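Local coordinates for protein C alpha-dehydrogenase (Sphingobium sp. SYK-6, PDB 4YAC) that acts as an NADH-binding short-chain dehydrogenase/reductase, an oxidoreductase of the lignin beta-aryl ether cleavage pathway, at residues 70-75 and 123-128; 92-97 and 113-118. All coordinates share one frame; numbering follows the deposited sequence.

Interaction 1 of 2, residues 70-75 and 123-128; sequences AYAAAV and VMTVMP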
ATOM      1  N   ALA A  70       1.726 -16.019  19.938  1.00 27.40           N
ATOM      2  CA  ALA A  70       0.557 -16.886  19.858  1.00 31.75           C
ATOM      3  C   ALA A  70       0.375 -17.418  18.445  1.00 36.67           C
ATOM      4  O   ALA A  70      -0.086 -18.540  18.263  1.00 29.60           O
ATOM      5  CB  ALA A  70      -0.688 -16.147  20.308  1.00 35.65           C
ATOM      6  N   TYR A  71       0.737 -16.618  17.445  1.00 29.10           N
ATOM      7  CA  TYR A  71       0.601 -17.054  16.060  1.00 25.60           C
ATOM      8  C   TYR A  71       1.498 -18.268  15.828  1.00 31.70           C
ATOM      9  O   TYR A  71       1.067 -19.274  15.264  1.00 30.98           O
ATOM     10  CB  TYR A  71       0.956 -15.919  15.090  1.00 27.98           C
ATOM     11  CG  TYR A  71       0.226 -15.990  13.764  1.00 29.71           C
ATOM     12  CD1 TYR A  71       0.088 -17.192  13.084  1.00 26.20           C
ATOM     13  CD2 TYR A  71      -0.331 -14.852  13.196  1.00 22.68           C
ATOM     14  CE1 TYR A  71      -0.581 -17.257  11.877  1.00 26.79           C
ATOM     15  CE2 TYR A  71      -1.005 -14.907  11.982  1.00 20.54           C
ATOM     16  CZ  TYR A  71      -1.127 -16.116  11.333  1.00 21.89           C
ATOM     17  OH  TYR A  71      -1.791 -16.178  10.128  1.00 23.46           O
ATOM     18  N   ALA A  72       2.739 -18.182  16.296  1.00 24.48           N
ATOM     19  CA  ALA A  72       3.677 -19.285  16.143  1.00 28.06           C
ATOM     20  C   ALA A  72       3.154 -20.530  16.851  1.00 31.77           C
ATOM     21  O   ALA A  72       3.277 -21.645  16.338  1.00 31.58           O
ATOM     22  CB  ALA A  72       5.028 -18.904  16.682  1.00 27.57           C
ATOM     23  N   ALA A  73       2.567 -20.334  18.027  1.00 30.36           N
ATOM     24  CA  ALA A  73       2.015 -21.447  18.793  1.00 36.19           C
ATOM     25  C   ALA A  73       0.837 -22.075  18.056  1.00 31.55           C
ATOM     26  O   ALA A  73       0.676 -23.297  18.059  1.00 32.72           O
ATOM     27  CB  ALA A  73       1.587 -20.978  20.176  1.00 33.68           C
ATOM     28  N   ALA A  74       0.024 -21.236  17.418  1.00 29.26           N
ATOM     29  CA  ALA A  74      -1.158 -21.707  16.704  1.00 27.69           C
ATOM     30  C   ALA A  74      -0.771 -22.519  15.474  1.00 35.08           C
ATOM     31  O   ALA A  74      -1.429 -23.502  15.140  1.00 34.12           O
ATOM     32  CB  ALA A  74      -2.039 -20.536  16.301  1.00 27.79           C
ATOM     33  N   VAL A  75       0.295 -22.109  14.800  1.00 29.07           N
ATOM     34  CA  VAL A  75       0.768 -22.852  13.642  1.00 26.31           C
ATOM     35  C   VAL A  75       1.419 -24.160  14.096  1.00 35.74           C
ATOM     36  O   VAL A  75       1.265 -25.188  13.440  1.00 34.22           O
ATOM     37  CB  VAL A  75       1.745 -22.018  12.794  1.00 29.54           C
ATOM     38  CG1 VAL A  75       2.362 -22.856  11.693  1.00 28.75           C
ATOM     39  CG2 VAL A  75       1.017 -20.833  12.184  1.00 26.01           C
ATOM     40  N   VAL A 123       2.412 -14.477   7.300  1.00 24.20           N
ATOM     41  CA  VAL A 123       3.384 -14.731   6.239  1.00 27.08           C
ATOM     42  C   VAL A 123       4.752 -15.083   6.831  1.00 26.50           C
ATOM     43  O   VAL A 123       5.390 -16.038   6.404  1.00 26.62           O
ATOM     44  CB  VAL A 123       3.490 -13.506   5.285  1.00 25.67           C
ATOM     45  CG1 VAL A 123       4.738 -13.580   4.422  1.00 28.23           C
ATOM     46  CG2 VAL A 123       2.252 -13.423   4.412  1.00 25.50           C
ATOM     47  N   MET A 124       5.196 -14.338   7.834  1.00 25.65           N
ATOM     48  CA  MET A 124       6.523 -14.568   8.393  1.00 24.51           C
ATOM     49  C   MET A 124       6.569 -15.787   9.307  1.00 24.31           C
ATOM     50  O   MET A 124       7.642 -16.318   9.568  1.00 27.60           O
ATOM     51  CB  MET A 124       7.000 -13.332   9.156  1.00 25.24           C
ATOM     52  CG  MET A 124       7.163 -12.092   8.285  1.00 30.73           C
ATOM     53  SD  MET A 124       8.087 -12.370   6.761  1.00 27.51           S
ATOM     54  CE  MET A 124       9.600 -13.078   7.401  1.00 31.90           C
ATOM     55  N   THR A 125       5.413 -16.232   9.791  1.00 26.39           N
ATOM     56  CA  THR A 125       5.371 -17.417  10.647  1.00 24.03           C
ATOM     57  C   THR A 125       5.373 -18.683   9.798  1.00 28.06           C
ATOM     58  O   THR A 125       6.053 -19.657  10.127  1.00 30.74           O
ATOM     59  CB  THR A 125       4.131 -17.422  11.573  1.00 27.37           C
ATOM     60  OG1 THR A 125       4.182 -16.291  12.451  1.00 28.41           O
ATOM     61  CG2 THR A 125       4.083 -18.689  12.425  1.00 29.20           C
ATOM     62  N   VAL A 126       4.625 -18.654   8.697  1.00 25.95           N
ATOM     63  CA  VAL A 126       4.386 -19.858   7.896  1.00 26.88           C
ATOM     64  C   VAL A 126       5.322 -20.008   6.695  1.00 29.68           C
ATOM     65  O   VAL A 126       5.803 -21.104   6.417  1.00 28.52           O
ATOM     66  CB  VAL A 126       2.921 -19.880   7.393  1.00 25.58           C
ATOM     67  CG1 VAL A 126       2.684 -21.005   6.385  1.00 31.90           C
ATOM     68  CG2 VAL A 126       1.964 -20.011   8.569  1.00 24.17           C
ATOM     69  N   MET A 127       5.575 -18.923   5.975  1.00 28.18           N
ATOM     70  CA  MET A 127       6.305 -19.020   4.713  1.00 30.04           C
ATOM     71  C   MET A 127       7.732 -19.568   4.887  1.00 31.75           C
ATOM     72  O   MET A 127       8.187 -20.370   4.067  1.00 35.18           O
ATOM     73  CB  MET A 127       6.312 -17.648   4.027  1.00 30.49           C
ATOM     74  CG  MET A 127       7.213 -17.515   2.822  1.00 32.75           C
ATOM     75  SD  MET A 127       8.776 -16.737   3.261  1.00 37.06           S
ATOM     76  CE  MET A 127       8.254 -15.102   3.798  1.00 33.35           C
ATOM     77  N   PRO A 128       8.440 -19.167   5.958  1.00 31.03           N
ATOM     78  CA  PRO A 128       9.757 -19.784   6.179  1.00 33.82           C
ATOM     79  C   PRO A 128       9.698 -21.289   6.466  1.00 34.77           C
ATOM     80  O   PRO A 128      10.652 -22.007   6.159  1.00 33.74           O
ATOM     81  CB  PRO A 128      10.300 -19.021   7.389  1.00 31.81           C
ATOM     82  CG  PRO A 128       9.627 -17.692   7.316  1.00 28.12           C
ATOM     83  CD  PRO A 128       8.241 -17.990   6.825  1.00 28.22           C
TER

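Interaction 2 of 2, residues 92-97 and 113-118; sequences AGVSQF and DVNVNG. With NAI (1,4-dihydronicotinamide adenine dinucleotide), chain B.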
ATOM      1  N   ALA A  92      -8.533 -12.534   7.523  1.00 25.25           N
ATOM      2  CA  ALA A  92      -9.059 -11.702   8.604  1.00 24.56           C
ATOM      3  C   ALA A  92      -8.822 -10.235   8.293  1.00 24.63           C
ATOM      4  O   ALA A  92      -7.785  -9.860   7.754  1.00 26.22           O
ATOM      5  CB  ALA A  92      -8.417 -12.069   9.929  1.00 26.43           C
ATOM      6  N   GLY A  93      -9.803  -9.406   8.613  1.00 26.16           N
ATOM      7  CA  GLY A  93      -9.663  -7.976   8.435  1.00 28.34           C
ATOM      8  C   GLY A  93     -10.749  -7.243   9.182  1.00 23.68           C
ATOM      9  O   GLY A  93     -11.809  -7.807   9.455  1.00 26.33           O
ATOM     10  N   VAL A  94     -10.480  -5.985   9.514  1.00 24.80           N
ATOM     11  CA  VAL A  94     -11.458  -5.129  10.174  1.00 24.95           C
ATOM     12  C   VAL A  94     -11.573  -3.806   9.436  1.00 26.92           C
ATOM     13  O   VAL A  94     -10.727  -3.475   8.605  1.00 25.64           O
ATOM     14  CB  VAL A  94     -11.080  -4.855  11.640  1.00 24.66           C
ATOM     15  CG1 VAL A  94     -10.993  -6.159  12.416  1.00 27.52           C
ATOM     16  CG2 VAL A  94      -9.757  -4.095  11.724  1.00 27.44           C
ATOM     17  N   SER A  95     -12.615  -3.044   9.751  1.00 27.48           N
ATOM     18  CA  SER A  95     -12.791  -1.737   9.139  1.00 37.61           C
ATOM     19  C   SER A  95     -13.661  -0.823   9.983  1.00 36.09           C
ATOM     20  O   SER A  95     -14.629  -1.256  10.605  1.00 53.26           O
ATOM     21  CB  SER A  95     -13.402  -1.877   7.745  1.00 39.22           C
ATOM     22  OG  SER A  95     -14.675  -2.495   7.810  1.00 53.23           O
ATOM     23  N   GLN A  96     -13.282   0.450   9.998  1.00 36.04           N
ATOM     24  CA  GLN A  96     -14.108   1.503  10.563  1.00 32.82           C
ATOM     25  C   GLN A  96     -13.856   2.753   9.737  1.00 36.02           C
ATOM     26  O   GLN A  96     -12.714   3.188   9.584  1.00 43.69           O
ATOM     27  CB  GLN A  96     -13.792   1.737  12.039  1.00 53.84           C
ATOM     28  CG  GLN A  96     -14.882   2.489  12.790  1.00 79.49           C
ATOM     29  CD  GLN A  96     -14.972   2.083  14.250  1.00111.54           C
ATOM     30  OE1 GLN A  96     -15.927   1.427  14.665  1.00120.58           O
ATOM     31  NE2 GLN A  96     -13.976   2.472  15.036  1.00107.92           N
ATOM     32  N   PHE A  97     -14.933   3.306   9.191  1.00 34.28           N
ATOM     33  CA  PHE A  97     -14.852   4.435   8.275  1.00 29.13           C
ATOM     34  C   PHE A  97     -15.195   5.744   8.973  1.00 32.15           C
ATOM     35  O   PHE A  97     -15.896   5.754   9.986  1.00 34.58           O
ATOM     36  CB  PHE A  97     -15.792   4.208   7.088  1.00 31.51           C
ATOM     37  CG  PHE A  97     -15.570   2.901   6.382  1.00 37.62           C
ATOM     38  CD1 PHE A  97     -14.289   2.476   6.066  1.00 33.28           C
ATOM     39  CD2 PHE A  97     -16.642   2.090   6.048  1.00 53.15           C
ATOM     40  CE1 PHE A  97     -14.085   1.275   5.420  1.00 35.03           C
ATOM     41  CE2 PHE A  97     -16.440   0.887   5.404  1.00 54.42           C
ATOM     42  CZ  PHE A  97     -15.160   0.478   5.090  1.00 42.82           C
ATOM     43  N   ASP A 113      -2.863  -2.820  12.719  1.00 25.16           N
ATOM     44  CA  ASP A 113      -2.348  -4.020  13.375  1.00 28.35           C
ATOM     45  C   ASP A 113      -3.009  -5.283  12.812  1.00 26.61           C
ATOM     46  O   ASP A 113      -2.327  -6.253  12.491  1.00 24.24           O
ATOM     47  CB  ASP A 113      -2.550  -3.933  14.896  1.00 58.53           C
ATOM     48  CG  ASP A 113      -1.513  -4.728  15.683  1.00 67.72           C
ATOM     49  OD1 ASP A 113      -0.507  -5.178  15.095  1.00 62.20           O
ATOM     50  OD2 ASP A 113      -1.699  -4.878  16.908  1.00 69.34           O
ATOM     51  N   VAL A 114      -4.331  -5.279  12.678  1.00 24.42           N
ATOM     52  CA  VAL A 114      -5.019  -6.471  12.167  1.00 25.84           C
ATOM     53  C   VAL A 114      -4.820  -6.637  10.665  1.00 23.21           C
ATOM     54  O   VAL A 114      -4.471  -7.719  10.200  1.00 24.70           O
ATOM     55  CB  VAL A 114      -6.534  -6.432  12.453  1.00 34.36           C
ATOM     56  CG1 VAL A 114      -7.221  -7.685  11.900  1.00 28.41           C
ATOM     57  CG2 VAL A 114      -6.791  -6.311  13.939  1.00 29.70           C
ATOM     58  N   ASN A 115      -5.043  -5.570   9.908  1.00 23.71           N
ATOM     59  CA  ASN A 115      -5.076  -5.682   8.455  1.00 21.48           C
ATOM     60  C   ASN A 115      -3.698  -5.808   7.817  1.00 24.82           C
ATOM     61  O   ASN A 115      -3.563  -6.427   6.760  1.00 25.55           O
ATOM     62  CB  ASN A 115      -5.805  -4.483   7.847  1.00 22.24           C
ATOM     63  CG  ASN A 115      -7.283  -4.462   8.189  1.00 26.42           C
ATOM     64  OD1 ASN A 115      -7.783  -5.322   8.923  1.00 24.39           O
ATOM     65  ND2 ASN A 115      -7.993  -3.471   7.659  1.00 29.25           N
ATOM     66  N   VAL A 116      -2.677  -5.220   8.441  1.00 22.28           N
ATOM     67  CA  VAL A 116      -1.337  -5.268   7.874  1.00 20.73           C
ATOM     68  C   VAL A 116      -0.440  -6.184   8.702  1.00 25.12           C
ATOM     69  O   VAL A 116       0.072  -7.173   8.182  1.00 25.33           O
ATOM     70  CB  VAL A 116      -0.700  -3.875   7.766  1.00 22.61           C
ATOM     71  CG1 VAL A 116       0.611  -3.960   6.985  1.00 23.16           C
ATOM     72  CG2 VAL A 116      -1.650  -2.913   7.072  1.00 24.69           C
ATOM     73  N   ASN A 117      -0.241  -5.875   9.979  1.00 22.67           N
ATOM     74  CA  ASN A 117       0.624  -6.713  10.803  1.00 24.50           C
ATOM     75  C   ASN A 117       0.093  -8.137  10.934  1.00 30.22           C
ATOM     76  O   ASN A 117       0.879  -9.071  11.000  1.00 23.85           O
ATOM     77  CB  ASN A 117       0.823  -6.114  12.198  1.00 25.86           C
ATOM     78  CG  ASN A 117       1.871  -5.017  12.222  1.00 40.57           C
ATOM     79  OD1 ASN A 117       2.827  -5.033  11.445  1.00 31.65           O
ATOM     80  ND2 ASN A 117       1.701  -4.063  13.128  1.00 51.49           N
ATOM     81  N   GLY A 118      -1.225  -8.313  10.963  1.00 24.45           N
ATOM     82  CA  GLY A 118      -1.788  -9.654  11.056  1.00 24.34           C
ATOM     83  C   GLY A 118      -1.403 -10.509   9.861  1.00 25.20           C
ATOM     84  O   GLY A 118      -1.139 -11.714   9.997  1.00 21.68           O
TER
HETATM   85  PA  NAI B 500     -16.504 -10.548   9.670  1.00 39.03           P
HETATM   86  O1A NAI B 500     -16.812  -9.719  10.892  1.00 47.11           O
HETATM   87  O2A NAI B 500     -17.779 -11.284   9.223  1.00 43.31           O
HETATM   88  O5B NAI B 500     -15.379 -11.594  10.006  1.00 32.17           O
HETATM   89  C5B NAI B 500     -14.160 -11.150  10.508  1.00 32.74           C
HETATM   90  C4B NAI B 500     -13.568 -12.195  11.356  1.00 28.54           C
HETATM   91  O4B NAI B 500     -12.167 -11.840  11.608  1.00 25.14           O
HETATM   92  C3B NAI B 500     -14.243 -12.281  12.646  1.00 28.76           C
HETATM   93  O3B NAI B 500     -14.537 -13.633  12.974  1.00 29.11           O
HETATM   94  C2B NAI B 500     -13.330 -11.700  13.598  1.00 24.80           C
HETATM   95  O2B NAI B 500     -13.507 -12.260  14.913  1.00 28.23           O
HETATM   96  C1B NAI B 500     -12.020 -11.994  13.056  1.00 24.03           C
HETATM   97  N9A NAI B 500     -10.982 -11.147  13.576  1.00 24.62           N
HETATM   98  C8A NAI B 500     -10.986  -9.794  13.737  1.00 23.47           C
HETATM   99  N7A NAI B 500      -9.823  -9.385  14.270  1.00 24.07           N
HETATM  100  C5A NAI B 500      -9.019 -10.476  14.468  1.00 26.42           C
HETATM  101  C6A NAI B 500      -7.741 -10.705  14.969  1.00 23.59           C
HETATM  102  N6A NAI B 500      -6.917  -9.639  15.446  1.00 23.58           N
HETATM  103  N1A NAI B 500      -7.254 -11.976  15.017  1.00 24.13           N
HETATM  104  C2A NAI B 500      -7.982 -13.025  14.592  1.00 21.82           C
HETATM  105  N3A NAI B 500      -9.219 -12.847  14.096  1.00 24.60           N
HETATM  106  C4A NAI B 500      -9.759 -11.604  14.026  1.00 23.64           C
HETATM  107  O3  NAI B 500     -15.979  -9.643   8.532  1.00 40.23           O
HETATM  108  PN  NAI B 500     -16.167 -10.022   6.985  1.00 48.21           P
HETATM  109  O1N NAI B 500     -17.649 -10.025   6.644  1.00 56.63           O
HETATM  110  O2N NAI B 500     -15.404  -8.939   6.084  1.00 58.12           O
HETATM  111  O5D NAI B 500     -15.571 -11.425   6.708  1.00 50.43           O
HETATM  112  O   HOH W   1      -5.302 -10.081   9.029  1.00 26.16           O

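Interaction 1 of 2, residues 70-75 and 123-128
Val75 and Thr125 make the dense part of this helix pair: their side chains run alongside each other, pointing opposite ways, with Val75 CG2 3.7 Å from Thr125 CG2. The same Val75 methyl also meets Val126 CG2 at 3.8 Å, wedged between neighbouring residues of the other helix. Thr125 holds its CG2 anti to its own backbone N, and that methyl reaches over to the opposing backbone, 3.8 Å from Ala72 CA. Its OG1 is turned back to its own helix, where it hydrogen-bonds the carbonyl oxygen of Asn121, one turn earlier; against Tyr71 it makes a looser approach, OG1 lying obliquely to the ring and 4.2 Å from Tyr71 CG. Val75 CG2 sits at the edge of that ring, in its plane. Helices 68-81 and 105-133, part of the layer against one face of the Rossmann-type parallel sheet, run in roughly the same direction here, their segment axes 9.8 Å apart and crossing at -36°. Tyr71 and Val126 both rest on Leu88 of strand 87-90, between the helices and the sheet, and Val75 also touches Phe10 of strand 8-12. Toward solvent the packing thins out: Ala72, partly exposed, has its CB 4.4 Å from Thr125 CG2. Arg129 covers this side, while Met124 of helix 105-133 packs instead on Trp108 of the second subunit.

Interaction 2 of 2, residues 92-97 and 113-118
Asn115 uses its side-chain amide to grip both polar backbone atoms of Val94, much as a neighbouring strand would. Val94 N donates to Asn115 OD1 at 2.8 Å, its N-H aimed at a lone pair within the plane of the amide carbonyl. In return Asn115 ND2 donates to Val94 O at 2.9 Å, and both bonds are nearly straight. ND2 also bonds Thr160 OG1 of helix 155-174, so three hydrogen bonds fix the rotation of the amide. An alanine here would probably leave Val94 N and O, and Thr160 OG1, without this partner and hold the loop less firmly at Val94. Asn115 opens the sequence Asn-Val-Asn-Gly, matching the NVxG motif of classical short-chain dehydrogenases. The helix makes a wider pi-type turn at 113-117, where Gly118 N bonds only weakly to Asp113 O. A water bridges loop and helix, donating to Ala92 O and Val114 O. Val94 CG2 lies 4.0 Å from Val114 CB, the two side chains nearly perpendicular. Val94 CG1 lies 3.9 Å from C8A of the NADH adenine, and Val114 CG2 3.7 Å from N6A. Polar bonds thus fix the backbone at Val94, while Val94 from the loop and Val114 from the helix meet the adenine through methyl groups.

In the fold
Helix 105-133 serves both contacts: its 113-118 turn holds the cofactor loop in interaction 2, and the later 123-128 turns pack on helix 68-81 in interaction 1. Their centres lie 18 Å apart, yet they touch where Tyr71 CE2 comes within 3.8 Å of Gly118 O. Leu65, which binds NADH, lies between them: it touches Tyr71 and Ala92, and its side chain is about 5 Å from that of Val114 at nearest atoms. Thr12 is likewise shared, touching Tyr71 and hydrogen-bonding Ala92 N. Interaction 2 reaches the adenine directly, whereas the side chain of Tyr71, about 8 Å from NADH at nearest atoms, stands behind Leu65 in a second layer.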